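Local coordinates for protein nine-heme cytochrome c (Desulfovibrio desulfuricans, PDB 1OFW) that carries electrons through nine c-type hemes and may form part of a transmembrane redox complex that passes electrons to the cytoplasm for sulfate reduction, at residues D123-A128 and H218-I223; E206-K209 and L213-A216; H230-P233 and P238-C241. All blocks are in the same frame, centred on the assembly; numbering follows the deposited sequence.

Contact 1 of 3, residues D123-A128 and H218-I223; sequences DEAWCA and HNKPEI. With HEC (heme c), chain F.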
loop_
_atom_site.group_PDB
_atom_site.type_symbol
_atom_site.label_atom_id
_atom_site.label_comp_id
_atom_site.label_asym_id
_atom_site.label_seq_id
_atom_site.Cartn_x
_atom_site.Cartn_y
_atom_site.Cartn_z
ATOM N N ASP A 123 8.613 3.582 -2.184
ATOM C CA ASP A 123 9.803 3.663 -3.027
ATOM C C ASP A 123 9.533 3.073 -4.407
ATOM O O ASP A 123 8.390 2.831 -4.755
ATOM C CB ASP A 123 10.944 2.949 -2.310
ATOM C CG ASP A 123 10.735 1.464 -2.167
ATOM O OD1 ASP A 123 9.751 0.876 -2.663
ATOM O OD2 ASP A 123 11.576 0.806 -1.512
ATOM N N GLU A 124 10.590 2.836 -5.191
ATOM C CA GLU A 124 10.418 2.289 -6.529
ATOM C C GLU A 124 9.597 1.030 -6.571
ATOM O O GLU A 124 8.853 0.878 -7.549
ATOM C CB GLU A 124 11.748 1.917 -7.200
ATOM C CG GLU A 124 12.713 2.975 -7.577
ATOM C CD GLU A 124 13.857 2.591 -8.516
ATOM O OE1 GLU A 124 14.768 3.449 -8.636
ATOM O OE2 GLU A 124 13.895 1.494 -9.128
ATOM N N ALA A 125 9.664 0.127 -5.586
ATOM C CA ALA A 125 8.872 -1.092 -5.634
ATOM C C ALA A 125 7.385 -0.825 -5.425
ATOM O O ALA A 125 6.516 -1.568 -5.878
ATOM C CB ALA A 125 9.364 -2.089 -4.586
ATOM N N TRP A 126 7.108 0.283 -4.710
ATOM C CA TRP A 126 5.727 0.756 -4.522
ATOM C C TRP A 126 5.212 1.250 -5.873
ATOM O O TRP A 126 4.159 0.788 -6.331
ATOM C CB TRP A 126 5.672 1.814 -3.444
ATOM C CG TRP A 126 4.308 2.294 -3.106
ATOM C CD1 TRP A 126 3.328 1.674 -2.390
ATOM C CD2 TRP A 126 3.730 3.553 -3.489
ATOM N NE1 TRP A 126 2.205 2.427 -2.303
ATOM C CE2 TRP A 126 2.426 3.612 -2.973
ATOM C CE3 TRP A 126 4.226 4.636 -4.225
ATOM C CZ2 TRP A 126 1.591 4.711 -3.167
ATOM C CZ3 TRP A 126 3.399 5.714 -4.409
ATOM C CH2 TRP A 126 2.095 5.756 -3.882
ATOM N N CYS A 127 5.941 2.143 -6.532
ATOM C CA CYS A 127 5.520 2.577 -7.860
ATOM C C CYS A 127 5.270 1.399 -8.817
ATOM O O CYS A 127 4.297 1.398 -9.579
ATOM C CB CYS A 127 6.551 3.482 -8.516
ATOM S SG CYS A 127 7.293 4.814 -7.547
ATOM N N ALA A 128 6.170 0.430 -8.780
ATOM C CA ALA A 128 6.211 -0.666 -9.733
ATOM C C ALA A 128 5.052 -1.608 -9.555
ATOM O O ALA A 128 4.742 -2.386 -10.446
ATOM C CB ALA A 128 7.559 -1.404 -9.640
ATOM N N HIS A 218 2.657 -5.761 -0.489
ATOM C CA HIS A 218 3.611 -6.393 0.461
ATOM C C HIS A 218 4.547 -7.227 -0.380
ATOM O O HIS A 218 4.432 -8.454 -0.458
ATOM C CB HIS A 218 2.841 -7.212 1.472
ATOM C CG HIS A 218 1.900 -6.453 2.348
ATOM N ND1 HIS A 218 0.944 -7.086 3.082
ATOM C CD2 HIS A 218 1.709 -5.144 2.638
ATOM C CE1 HIS A 218 0.229 -6.223 3.789
ATOM N NE2 HIS A 218 0.693 -5.008 3.515
ATOM N N ASN A 219 5.436 -6.530 -1.069
ATOM C CA ASN A 219 6.063 -7.166 -2.225
ATOM C C ASN A 219 7.548 -7.451 -2.059
ATOM O O ASN A 219 8.252 -7.579 -3.062
ATOM C CB ASN A 219 5.806 -6.296 -3.459
ATOM C CG ASN A 219 6.222 -4.859 -3.253
ATOM O OD1 ASN A 219 7.095 -4.495 -2.460
ATOM N ND2 ASN A 219 5.545 -3.971 -3.984
ATOM N N LYS A 220 8.061 -7.554 -0.844
ATOM C CA LYS A 220 9.408 -8.049 -0.546
ATOM C C LYS A 220 9.217 -9.119 0.527
ATOM O O LYS A 220 8.328 -8.972 1.359
ATOM C CB LYS A 220 10.355 -6.978 -0.066
ATOM C CG LYS A 220 10.618 -5.819 -0.989
ATOM C CD LYS A 220 11.542 -6.138 -2.123
ATOM C CE LYS A 220 11.959 -4.918 -2.929
ATOM N NZ LYS A 220 11.917 -5.206 -4.392
ATOM N N PRO A 221 9.951 -10.216 0.516
ATOM C CA PRO A 221 9.634 -11.296 1.468
ATOM C C PRO A 221 9.684 -10.861 2.932
ATOM O O PRO A 221 8.903 -11.373 3.749
ATOM C CB PRO A 221 10.743 -12.311 1.175
ATOM C CG PRO A 221 11.100 -12.054 -0.252
ATOM C CD PRO A 221 11.050 -10.555 -0.391
ATOM N N GLU A 222 10.571 -9.974 3.310
ATOM C CA GLU A 222 10.660 -9.539 4.697
ATOM C C GLU A 222 9.924 -8.245 4.997
ATOM O O GLU A 222 10.100 -7.612 6.058
ATOM C CB GLU A 222 12.133 -9.320 5.096
ATOM C CG GLU A 222 13.022 -10.423 4.527
ATOM C CD GLU A 222 13.558 -10.054 3.143
ATOM O OE1 GLU A 222 13.025 -9.236 2.334
ATOM O OE2 GLU A 222 14.619 -10.660 2.832
ATOM N N ILE A 223 9.046 -7.775 4.106
ATOM C CA ILE A 223 8.475 -6.450 4.300
ATOM C C ILE A 223 7.637 -6.308 5.554
ATOM O O ILE A 223 7.606 -5.224 6.150
ATOM C CB ILE A 223 7.657 -6.033 3.049
ATOM C CG1 ILE A 223 7.486 -4.516 2.994
ATOM C CG2 ILE A 223 6.341 -6.768 2.977
ATOM C CD1 ILE A 223 7.014 -3.924 1.693
HETATM FE FE HEC F . 0.081 -3.316 4.457
HETATM C CHA HEC F . 2.457 -1.533 2.685
HETATM C CHB HEC F . -2.217 -2.600 2.060
HETATM C CHC HEC F . -2.249 -5.165 6.112
HETATM C CHD HEC F . 2.363 -3.909 6.914
HETATM N NA HEC F . 0.116 -2.290 2.746
HETATM C C1A HEC F . 1.156 -1.582 2.200
HETATM C C2A HEC F . 0.722 -0.841 1.037
HETATM C C3A HEC F . -0.597 -1.120 0.862
HETATM C C4A HEC F . -0.965 -2.055 1.907
HETATM C CMA HEC F . -1.549 -0.561 -0.202
HETATM C CAA HEC F . 1.620 0.081 0.222
HETATM C CBA HEC F . 1.885 1.415 0.991
HETATM C CGA HEC F . 0.689 2.327 0.892
HETATM O O1A HEC F . 0.215 2.581 -0.236
HETATM O O2A HEC F . 0.156 2.794 1.916
HETATM N NB HEC F . -1.845 -3.786 4.149
HETATM C C1B HEC F . -2.658 -3.380 3.107
HETATM C C2B HEC F . -4.004 -3.852 3.282
HETATM C C3B HEC F . -4.029 -4.561 4.425
HETATM C C4B HEC F . -2.665 -4.532 4.958
HETATM C CMB HEC F . -5.136 -3.509 2.275
HETATM C CAB HEC F . -5.204 -5.270 5.104
HETATM C CBB HEC F . -5.842 -6.350 4.219
HETATM N NC HEC F . 0.062 -4.301 6.192
HETATM C C1C HEC F . -1.001 -5.048 6.672
HETATM C C2C HEC F . -0.596 -5.717 7.911
HETATM C C3C HEC F . 0.671 -5.334 8.161
HETATM C C4C HEC F . 1.115 -4.477 7.071
HETATM C CMC HEC F . -1.506 -6.643 8.729
HETATM C CAC HEC F . 1.529 -5.660 9.396
HETATM C CBC HEC F . 1.797 -7.170 9.601
HETATM N ND HEC F . 1.972 -2.758 4.754
HETATM C C1D HEC F . 2.775 -3.148 5.840
HETATM C C2D HEC F . 4.114 -2.625 5.650
HETATM C C3D HEC F . 4.154 -1.975 4.479
HETATM C C4D HEC F . 2.824 -2.064 3.920
HETATM C CMD HEC F . 5.251 -2.849 6.655
HETATM C CAD HEC F . 5.346 -1.301 3.778
HETATM C CBD HEC F . 5.257 0.253 3.812
HETATM C CGD HEC F . 6.240 0.828 2.757
HETATM O O1D HEC F . 7.441 0.778 3.021
HETATM O O2D HEC F . 5.814 1.305 1.684
#

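Contact 2 of 3, residues E206-K209 and L213-A216; sequences ERIK and LAQA. With HEC (heme c), chain F.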
loop_
_atom_site.group_PDB
_atom_site.type_symbol
_atom_site.label_atom_id
_atom_site.label_comp_id
_atom_site.label_asym_id
_atom_site.label_seq_id
_atom_site.Cartn_x
_atom_site.Cartn_y
_atom_site.Cartn_z
ATOM N N GLU A 206 -2.290 -14.072 9.281
ATOM C CA GLU A 206 -3.419 -14.971 8.984
ATOM C C GLU A 206 -4.622 -14.183 8.492
ATOM O O GLU A 206 -5.321 -14.634 7.577
ATOM C CB GLU A 206 -3.738 -15.795 10.236
ATOM C CG GLU A 206 -5.103 -16.486 10.208
ATOM C CD GLU A 206 -5.053 -17.694 9.287
ATOM O OE1 GLU A 206 -3.918 -18.107 8.970
ATOM O OE2 GLU A 206 -6.134 -18.191 8.904
ATOM N N ARG A 207 -4.865 -13.021 9.077
ATOM C CA ARG A 207 -6.032 -12.212 8.794
ATOM C C ARG A 207 -5.989 -11.552 7.398
ATOM O O ARG A 207 -7.042 -11.046 6.947
ATOM C CB ARG A 207 -6.204 -11.093 9.804
ATOM C CG ARG A 207 -7.097 -11.412 10.993
ATOM C CD ARG A 207 -7.135 -10.189 11.950
ATOM N NE ARG A 207 -5.901 -10.284 12.710
ATOM C CZ ARG A 207 -5.687 -10.439 13.998
ATOM N NH1 ARG A 207 -6.628 -10.515 14.922
ATOM N NH2 ARG A 207 -4.413 -10.503 14.366
ATOM N N ILE A 208 -4.818 -11.534 6.765
ATOM C CA ILE A 208 -4.690 -10.919 5.446
ATOM C C ILE A 208 -4.180 -11.867 4.387
ATOM O O ILE A 208 -3.751 -11.470 3.304
ATOM C CB ILE A 208 -3.723 -9.721 5.537
ATOM C CG1 ILE A 208 -2.310 -10.069 5.897
ATOM C CG2 ILE A 208 -4.289 -8.718 6.539
ATOM C CD1 ILE A 208 -1.287 -8.997 5.605
ATOM N N LYS A 209 -4.209 -13.184 4.694
ATOM C CA LYS A 209 -3.469 -14.087 3.805
ATOM C C LYS A 209 -4.092 -14.150 2.410
ATOM O O LYS A 209 -3.396 -14.462 1.438
ATOM C CB LYS A 209 -3.340 -15.496 4.415
ATOM C CG LYS A 209 -4.637 -16.268 4.504
ATOM C CD LYS A 209 -4.430 -17.558 5.311
ATOM C CE LYS A 209 -5.783 -18.166 5.651
ATOM N NZ LYS A 209 -5.675 -19.234 6.681
ATOM N N LEU A 213 -5.081 -6.890 -2.361
ATOM C CA LEU A 213 -4.387 -5.601 -2.287
ATOM C C LEU A 213 -3.115 -5.696 -1.444
ATOM O O LEU A 213 -2.004 -5.262 -1.830
ATOM C CB LEU A 213 -5.377 -4.559 -1.766
ATOM C CG LEU A 213 -4.826 -3.154 -1.598
ATOM C CD1 LEU A 213 -4.267 -2.590 -2.900
ATOM C CD2 LEU A 213 -5.917 -2.262 -1.017
ATOM N N ALA A 214 -3.270 -6.306 -0.274
ATOM C CA ALA A 214 -2.108 -6.519 0.588
ATOM C C ALA A 214 -1.059 -7.321 -0.131
ATOM O O ALA A 214 0.135 -6.981 -0.117
ATOM C CB ALA A 214 -2.545 -7.204 1.876
ATOM N N GLN A 215 -1.457 -8.422 -0.765
ATOM C CA GLN A 215 -0.502 -9.286 -1.449
ATOM C C GLN A 215 0.344 -8.572 -2.484
ATOM O O GLN A 215 1.534 -8.794 -2.670
ATOM C CB GLN A 215 -1.256 -10.430 -2.163
ATOM C CG GLN A 215 -1.724 -11.532 -1.212
ATOM C CD GLN A 215 -2.638 -12.507 -1.965
ATOM O OE1 GLN A 215 -3.093 -12.282 -3.083
ATOM N NE2 GLN A 215 -2.964 -13.602 -1.313
ATOM N N ALA A 216 -0.274 -7.653 -3.252
ATOM C CA ALA A 216 0.404 -6.890 -4.262
ATOM C C ALA A 216 1.422 -5.900 -3.738
ATOM O O ALA A 216 2.492 -5.771 -4.311
ATOM C CB ALA A 216 -0.612 -6.065 -5.078
HETATM FE FE HEC F . 0.081 -3.316 4.457
HETATM C CHA HEC F . 2.457 -1.533 2.685
HETATM C CHB HEC F . -2.217 -2.600 2.060
HETATM C CHC HEC F . -2.249 -5.165 6.112
HETATM C CHD HEC F . 2.363 -3.909 6.914
HETATM N NA HEC F . 0.116 -2.290 2.746
HETATM C C1A HEC F . 1.156 -1.582 2.200
HETATM C C2A HEC F . 0.722 -0.841 1.037
HETATM C C3A HEC F . -0.597 -1.120 0.862
HETATM C C4A HEC F . -0.965 -2.055 1.907
HETATM C CMA HEC F . -1.549 -0.561 -0.202
HETATM C CAA HEC F . 1.620 0.081 0.222
HETATM C CBA HEC F . 1.885 1.415 0.991
HETATM C CGA HEC F . 0.689 2.327 0.892
HETATM O O1A HEC F . 0.215 2.581 -0.236
HETATM O O2A HEC F . 0.156 2.794 1.916
HETATM N NB HEC F . -1.845 -3.786 4.149
HETATM C C1B HEC F . -2.658 -3.380 3.107
HETATM C C2B HEC F . -4.004 -3.852 3.282
HETATM C C3B HEC F . -4.029 -4.561 4.425
HETATM C C4B HEC F . -2.665 -4.532 4.958
HETATM C CMB HEC F . -5.136 -3.509 2.275
HETATM C CAB HEC F . -5.204 -5.270 5.104
HETATM C CBB HEC F . -5.842 -6.350 4.219
HETATM N NC HEC F . 0.062 -4.301 6.192
HETATM C C1C HEC F . -1.001 -5.048 6.672
HETATM C C2C HEC F . -0.596 -5.717 7.911
HETATM C C3C HEC F . 0.671 -5.334 8.161
HETATM C C4C HEC F . 1.115 -4.477 7.071
HETATM C CMC HEC F . -1.506 -6.643 8.729
HETATM C CAC HEC F . 1.529 -5.660 9.396
HETATM C CBC HEC F . 1.797 -7.170 9.601
HETATM N ND HEC F . 1.972 -2.758 4.754
HETATM C C1D HEC F . 2.775 -3.148 5.840
HETATM C C2D HEC F . 4.114 -2.625 5.650
HETATM C C3D HEC F . 4.154 -1.975 4.479
HETATM C C4D HEC F . 2.824 -2.064 3.920
HETATM C CMD HEC F . 5.251 -2.849 6.655
HETATM C CAD HEC F . 5.346 -1.301 3.778
HETATM C CBD HEC F . 5.257 0.253 3.812
HETATM C CGD HEC F . 6.240 0.828 2.757
HETATM O O1D HEC F . 7.441 0.778 3.021
HETATM O O2D HEC F . 5.814 1.305 1.684
#

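Contact 3 of 3, residues H230-P233 and P238-C241; sequences HRSP and PPKC. With HEC (heme c), chain I.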
loop_
_atom_site.group_PDB
_atom_site.type_symbol
_atom_site.label_atom_id
_atom_site.label_comp_id
_atom_site.label_asym_id
_atom_site.label_seq_id
_atom_site.Cartn_x
_atom_site.Cartn_y
_atom_site.Cartn_z
ATOM N N HIS A 230 11.408 -0.657 11.657
ATOM C CA HIS A 230 11.374 0.346 10.608
ATOM C C HIS A 230 12.740 1.040 10.406
ATOM O O HIS A 230 13.599 0.979 11.277
ATOM C CB HIS A 230 10.307 1.392 10.903
ATOM C CG HIS A 230 10.471 2.111 12.219
ATOM N ND1 HIS A 230 9.337 2.389 12.964
ATOM C CD2 HIS A 230 11.466 2.581 12.985
ATOM C CE1 HIS A 230 9.683 3.007 14.082
ATOM N NE2 HIS A 230 10.991 3.155 14.125
ATOM N N ARG A 231 12.860 1.740 9.285
ATOM C CA ARG A 231 13.964 2.642 8.992
ATOM C C ARG A 231 15.311 1.926 9.000
ATOM O O ARG A 231 16.348 2.542 9.264
ATOM C CB ARG A 231 13.933 3.861 9.917
ATOM C CG ARG A 231 12.578 4.580 9.836
ATOM C CD ARG A 231 12.433 5.730 10.808
ATOM N NE ARG A 231 11.233 6.550 10.578
ATOM C CZ ARG A 231 10.077 6.455 11.223
ATOM N NH1 ARG A 231 9.848 5.562 12.193
ATOM N NH2 ARG A 231 9.042 7.255 10.939
ATOM N N SER A 232 15.312 0.648 8.670
ATOM C CA SER A 232 16.562 -0.088 8.487
ATOM C C SER A 232 16.344 -1.126 7.390
ATOM O O SER A 232 15.193 -1.431 7.069
ATOM C CB SER A 232 17.033 -0.709 9.775
ATOM O OG SER A 232 16.294 -1.824 10.180
ATOM N N PRO A 233 17.400 -1.595 6.761
ATOM C CA PRO A 233 17.194 -2.502 5.622
ATOM C C PRO A 233 16.431 -3.729 6.022
ATOM O O PRO A 233 16.489 -4.247 7.138
ATOM C CB PRO A 233 18.618 -2.875 5.245
ATOM C CG PRO A 233 19.455 -1.712 5.685
ATOM C CD PRO A 233 18.815 -1.303 7.008
ATOM N N PRO A 238 17.251 -7.626 12.283
ATOM C CA PRO A 238 17.345 -6.173 12.324
ATOM C C PRO A 238 17.972 -5.679 13.621
ATOM O O PRO A 238 17.953 -6.390 14.635
ATOM C CB PRO A 238 15.865 -5.784 12.251
ATOM C CG PRO A 238 15.109 -6.927 12.854
ATOM C CD PRO A 238 15.859 -8.129 12.335
ATOM N N PRO A 239 18.451 -4.443 13.627
ATOM C CA PRO A 239 18.998 -3.872 14.865
ATOM C C PRO A 239 17.928 -3.716 15.947
ATOM O O PRO A 239 16.731 -3.602 15.690
ATOM C CB PRO A 239 19.486 -2.500 14.450
ATOM C CG PRO A 239 18.898 -2.200 13.117
ATOM C CD PRO A 239 18.469 -3.490 12.531
ATOM N N LYS A 240 18.358 -3.671 17.194
ATOM C CA LYS A 240 17.464 -3.442 18.319
ATOM C C LYS A 240 16.910 -2.029 18.329
ATOM O O LYS A 240 17.576 -1.119 17.883
ATOM C CB LYS A 240 18.236 -3.714 19.618
ATOM C CG LYS A 240 18.611 -5.183 19.737
ATOM C CD LYS A 240 18.958 -5.603 21.147
ATOM C CE LYS A 240 19.105 -7.117 21.286
ATOM N NZ LYS A 240 20.227 -7.445 22.215
ATOM N N CYS A 241 15.691 -1.877 18.890
ATOM C CA CYS A 241 15.093 -0.557 18.961
ATOM C C CYS A 241 16.027 0.438 19.635
ATOM O O CYS A 241 16.170 1.591 19.276
ATOM C CB CYS A 241 13.774 -0.614 19.729
ATOM S SG CYS A 241 12.607 -1.904 19.256
HETATM FE FE HEC I . 12.033 3.856 15.691
HETATM C CHA HEC I . 10.476 6.936 15.326
HETATM C CHB HEC I . 9.525 2.855 17.747
HETATM C CHC HEC I . 13.474 0.751 15.883
HETATM C CHD HEC I . 14.713 5.021 13.908
HETATM N NA HEC I . 10.340 4.708 16.331
HETATM C C1A HEC I . 9.830 5.944 16.033
HETATM C C2A HEC I . 8.505 6.077 16.620
HETATM C C3A HEC I . 8.245 4.939 17.281
HETATM C C4A HEC I . 9.399 4.093 17.165
HETATM C CMA HEC I . 6.967 4.567 18.040
HETATM C CAA HEC I . 7.614 7.325 16.495
HETATM C CBA HEC I . 6.575 7.021 15.382
HETATM C CGA HEC I . 7.174 6.666 14.039
HETATM O O1A HEC I . 7.582 7.620 13.337
HETATM O O2A HEC I . 7.248 5.474 13.681
HETATM N NB HEC I . 11.632 2.165 16.666
HETATM C C1B HEC I . 10.544 1.944 17.502
HETATM C C2B HEC I . 10.632 0.609 18.041
HETATM C C3B HEC I . 11.662 -0.004 17.436
HETATM C C4B HEC I . 12.318 0.974 16.606
HETATM C CMB HEC I . 9.665 0.072 19.110
HETATM C CAB HEC I . 12.156 -1.427 17.565
HETATM C CBB HEC I . 11.167 -2.495 17.045
HETATM N NC HEC I . 13.744 3.067 15.001
HETATM C C1C HEC I . 14.173 1.773 15.202
HETATM C C2C HEC I . 15.521 1.615 14.678
HETATM C C3C HEC I . 15.878 2.802 14.188
HETATM C C4C HEC I . 14.787 3.712 14.336
HETATM C CMC HEC I . 16.355 0.350 14.814
HETATM C CAC HEC I . 17.244 3.266 13.635
HETATM C CBC HEC I . 17.799 2.313 12.549
HETATM N ND HEC I . 12.477 5.565 14.748
HETATM C C1D HEC I . 13.661 5.873 14.106
HETATM C C2D HEC I . 13.602 7.236 13.631
HETATM C C3D HEC I . 12.447 7.778 14.042
HETATM C C4D HEC I . 11.730 6.735 14.746
HETATM C CMD HEC I . 14.728 7.881 12.800
HETATM C CAD HEC I . 11.916 9.202 13.890
HETATM C CBD HEC I . 11.083 9.368 12.595
HETATM C CGD HEC I . 10.620 10.825 12.514
HETATM O O1D HEC I . 11.515 11.682 12.622
HETATM O O2D HEC I . 9.413 11.094 12.370
#

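Contact 1 of 3, residues D123-A128 and H218-I223
At the extra heme 4, placed asymmetrically between the two tetraheme clusters, the N-terminal turn of helix 124-130 meets the loop carrying one of the heme's axial ligands, with Ala-125 against Asn-219 and Lys-220. Asn-219 ND2 donates a weak, strongly bent hydrogen bond to Ala-125 O (3.2 Å, N-H...O angle 122°), while Asn-219 OD1 lies 3.9 Å from Ala-125 CB. A chi1 of 53° sets Asn-219 CG between the backbone N and the carbonyl carbon, which brings the amide to the helix. In one of two conformers, so only tentatively, the Lys-220 chain, bent at chi2 and chi4, brings NZ to 4.0 Å from Ala-125 CB. Asp-123 caps the helix through OD1, which accepts weak bonds from the amides of Ala-125 and Trp-126. Both segments also hold the heme: His-218 NE2 binds its iron at 2.0 Å, opposite His-115, and Trp-126 NE1 donates to propionate oxygen O1A at 2.9 Å, the carboxylate reaching the indole at its edge. Cys-127, one residue further on, is covalently linked to heme 5, so this helical turn touches two hemes. Helix 124-130 thus abuts the loop that leaves helix 212-217, whose Phe-217 ring meets the Trp-126 indole.

Contact 2 of 3, residues E206-K209 and L213-A216
Ile-208 and Ala-214 meet beside heme 4 where a type I turn, Glu-206 to Lys-209, leads from helix 197-206 toward helix 212-217 in the second class III cytochrome c region. The packed side is apolar and buried. Ile-208 CD1 approaches Ala-214 CB at 4.3 Å, and both side chains continue onto the porphyrin: Ile-208 CG2 lies 3.7 Å from heme CBB, and Ala-214 CB sits 3.9 Å from C2B. Ile-208 has CG1 between its backbone N and carbonyl carbon (chi1 64°), which brings CD1 over the His-218 face of the porphyrin, above its CHC and CMC margin, while CG2 faces the thioether-bearing side chain at CAB. Leu-213 extends this apolar lining, its CD2 being 3.6 Å from the methyl CMB. Toward solvent the contact is looser and polar. The CB of the exposed Lys-209 points away from the helix, and NZ is modelled in a doubtful, overly short salt bridge to Glu-206 OE2. The backbone carbonyl of Lys-209 does the joining instead, with the extended side chain of Gln-215 reaching back to it. Gln-215 NE2 donates to Lys-209 O at 2.9 Å, with an N-H...O angle of 134° and the donor tilted 27° from the carbonyl plane.

Contact 3 of 3, residues H230-P233 and P238-C241
Ser-232 packs against Pro-239 at the binding site of heme 7, where two loop segments of one chain meet around a bis-histidine c-type heme. Between the segments the contact is van der Waals. Ser-232 OG lies 3.6 Å from Pro-239 CD, and Ser-232 CB is 4.1 Å from Pro-239 CG, so the short side chain rests against one edge of the pyrrolidine ring; Pro-238 CB is a more distant neighbour of the same hydroxyl. Pro-239 CG also approaches the heme methyl CMC, at 4.0 Å.

Metal and covalent bonds fasten each segment to the heme. His-230 NE2 binds the iron at 2.0 Å, with His-245 as the other axial ligand, and Cys-241 SG forms the thioether to CAB at 1.8 Å.

The hydrogen bonds to the heme come from Arg-231, whose chain runs extended from CG to NE over the face of pyrrole D, with CD 3.4 Å from C2D. Its guanidinium grips one propionate with two nitrogens. NH1 donates to O2A in an almost straight bond (3.0 Å, 176°), and NH2 donates to O1A at 2.8 Å in a more bent one (134°). The CBD carbon of the other propionate lies over one face of the guanidinium, and NH1 stands above the centre of the His-230 ring.

Both segments belong to the long loop region between helices 212-217 and 259-273. Helix 259-273 flanks the site, with Gln-266 touching His-230, and Leu-259 and Tyr-263 touching Cys-241.

After the earlier helices of the first cytochrome region, the chain enters contact 1 at helix 124-130, and 89 residues pass before its loop closes at 218-223, tying the first cytochrome region to the second. Contact 2 is nested inside that loop: it joins a turn to the helix starting just after it, with three residues between its segments. The two contacts share heme 4 and touch directly, Ile-208 CD1 lying 3.6 Å from His-218 CE1. Contact 3 follows in series, closing a small loop of four intervening residues beside heme 7. Its centre is about 17 Å from that of contact 1 and about 23 Å from that of contact 2, and it touches neither.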